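PDB 3CNL: ribosome biogenesis GTPase A from Thermotoga maritima, which binds GTP and, probably as a GTPase, acts at a late step in assembly of the 50S ribosomal subunit. Local coordinates for residues F205-D208 against F209-R213. Sequence-based numbering, arbitrary orientation.
Sequences FFED and FARKR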
loop_
_atom_site.group_PDB
_atom_site.type_symbol
_atom_site.label_atom_id
_atom_site.label_comp_id
_atom_site.label_asym_id
_atom_site.label_seq_id
_atom_site.Cartn_x
_atom_site.Cartn_y
_atom_site.Cartn_z
ATOM N N PHE A 205 -22.851 5.437 11.819
ATOM C CA PHE A 205 -22.404 5.197 10.454
ATOM C C PHE A 205 -22.475 3.712 10.093
ATOM O O PHE A 205 -22.987 3.353 9.026
ATOM C CB PHE A 205 -20.979 5.733 10.222
ATOM C CG PHE A 205 -20.502 5.542 8.815
ATOM C CD1 PHE A 205 -20.748 6.514 7.850
ATOM C CD2 PHE A 205 -19.849 4.361 8.433
ATOM C CE1 PHE A 205 -20.316 6.319 6.521
ATOM C CE2 PHE A 205 -19.435 4.162 7.124
ATOM C CZ PHE A 205 -19.665 5.152 6.163
ATOM N N PHE A 206 -21.983 2.858 10.977
ATOM C CA PHE A 206 -21.915 1.417 10.701
ATOM C C PHE A 206 -23.202 0.636 10.890
ATOM O O PHE A 206 -23.382 -0.416 10.283
ATOM C CB PHE A 206 -20.738 0.791 11.435
ATOM C CG PHE A 206 -19.425 1.196 10.832
ATOM C CD1 PHE A 206 -19.009 0.621 9.633
ATOM C CD2 PHE A 206 -18.673 2.225 11.395
ATOM C CE1 PHE A 206 -17.830 1.023 9.025
ATOM C CE2 PHE A 206 -17.473 2.636 10.796
ATOM C CZ PHE A 206 -17.053 2.028 9.620
ATOM N N GLU A 207 -24.112 1.154 11.708
ATOM C CA GLU A 207 -25.462 0.586 11.746
ATOM C C GLU A 207 -26.150 0.907 10.414
ATOM O O GLU A 207 -26.722 0.028 9.769
ATOM C CB GLU A 207 -26.243 1.120 12.960
ATOM C CG GLU A 207 -27.307 0.158 13.505
ATOM C CD GLU A 207 -28.707 0.605 13.169
ATOM O OE1 GLU A 207 -29.686 -0.102 13.527
ATOM O OE2 GLU A 207 -28.829 1.684 12.547
ATOM N N ASP A 208 -26.056 2.154 9.975
ATOM C CA ASP A 208 -26.620 2.542 8.683
ATOM C C ASP A 208 -26.023 1.793 7.467
ATOM O O ASP A 208 -26.764 1.382 6.572
ATOM C CB ASP A 208 -26.498 4.037 8.475
ATOM C CG ASP A 208 -26.922 4.452 7.096
ATOM O OD1 ASP A 208 -28.101 4.248 6.759
ATOM O OD2 ASP A 208 -26.076 4.973 6.339
ATOM N N PHE A 209 -24.699 1.636 7.441
ATOM C CA PHE A 209 -24.004 0.900 6.382
ATOM C C PHE A 209 -24.485 -0.537 6.311
ATOM O O PHE A 209 -24.671 -1.078 5.208
ATOM C CB PHE A 209 -22.482 0.890 6.631
ATOM C CG PHE A 209 -21.675 0.328 5.476
ATOM C CD1 PHE A 209 -21.257 1.154 4.438
ATOM C CD2 PHE A 209 -21.354 -1.026 5.425
ATOM C CE1 PHE A 209 -20.513 0.648 3.361
ATOM C CE2 PHE A 209 -20.608 -1.546 4.354
ATOM C CZ PHE A 209 -20.188 -0.696 3.325
ATOM N N ALA A 210 -24.636 -1.149 7.488
ATOM C CA ALA A 210 -25.013 -2.547 7.646
ATOM C C ALA A 210 -26.439 -2.801 7.154
ATOM O O ALA A 210 -26.752 -3.889 6.657
ATOM C CB ALA A 210 -24.879 -2.978 9.103
ATOM N N ARG A 211 -27.286 -1.790 7.319
ATOM C CA ARG A 211 -28.637 -1.797 6.802
ATOM C C ARG A 211 -28.651 -1.542 5.293
ATOM O O ARG A 211 -29.234 -2.324 4.558
ATOM C CB ARG A 211 -29.495 -0.756 7.539
ATOM C CG ARG A 211 -29.897 -1.141 8.964
ATOM C CD ARG A 211 -30.888 -0.109 9.514
ATOM N NE ARG A 211 -31.200 -0.312 10.928
ATOM C CZ ARG A 211 -32.121 -1.166 11.393
ATOM N NH1 ARG A 211 -32.833 -1.921 10.562
ATOM N NH2 ARG A 211 -32.321 -1.278 12.698
ATOM N N LYS A 212 -28.001 -0.472 4.828
ATOM C CA LYS A 212 -28.003 -0.127 3.395
ATOM C C LYS A 212 -27.441 -1.243 2.506
ATOM O O LYS A 212 -27.668 -1.229 1.276
ATOM C CB LYS A 212 -27.251 1.187 3.119
ATOM C CG LYS A 212 -27.925 2.464 3.623
ATOM C CD LYS A 212 -29.178 2.821 2.828
ATOM C CE LYS A 212 -30.449 2.603 3.636
ATOM N NZ LYS A 212 -30.677 3.749 4.561
ATOM N N ARG A 213 -26.740 -2.201 3.136
ATOM C CA ARG A 213 -26.046 -3.313 2.459
ATOM C C ARG A 213 -26.602 -4.691 2.782
ATOM O O ARG A 213 -26.038 -5.697 2.345
ATOM C CB ARG A 213 -24.541 -3.323 2.787
ATOM C CG ARG A 213 -23.792 -2.094 2.345
ATOM C CD ARG A 213 -24.056 -1.757 0.889
ATOM N NE ARG A 213 -23.266 -0.603 0.475
ATOM C CZ ARG A 213 -22.015 -0.679 0.029
ATOM N NH1 ARG A 213 -21.411 -1.851 -0.082
ATOM N NH2 ARG A 213 -21.371 0.428 -0.308
#
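Glu207 OE1 takes two hydrogen bonds from the guanidinium of Arg211, one turn further along the same helix: Arg211 NE and NH2 each lie 3.0 Å from it. Both nitrogens approach from the same face of the carboxylate, whose plane stands 70° from that of the guanidinium, so this salt bridge is a side-on grip on one oxygen, not a flat, two-oxygen pairing. Both bonds are clearly bent. Arginine suits the place because its chain, extended from CG to NE, carries the charged group far enough to meet a glutamate that bends at chi2 (-107°) to bring its carboxylate round. A second i to i+4 pair follows, a long salt bridge with only a weak hydrogen bond, from Lys212 NZ to Asp208 OD1 at 3.4 Å, the lysine curling back to reach the shorter acid. Both pairs are set on the backbone of the last turns of helix 202-212, where Phe209 N bonds to Phe205 O at 2.9 Å and Lys212 N to Asp208 O at 2.8 Å, the latter nearly straight at 171°. This amphipathic helix lies away from the nucleotide pocket and turns its aromatic side toward helices 182-196 and 224-236. Phenylalanine suits that side, its large, flat, apolar rings filling the interface: Phe205 and Phe206 both meet Phe189 and Phe231, while Phe205 CE2 and Phe209 CD1 come within 4.4 Å. Ala210, small enough for close helix packing, rests on Ala227 and Pro222. Within 209-213, Phe209 CZ lies 3.7 Å above the plane of the Arg213 guanidinium, over its centre, and Arg213 NH1 forms a salt bridge with Glu234 of helix 224-236.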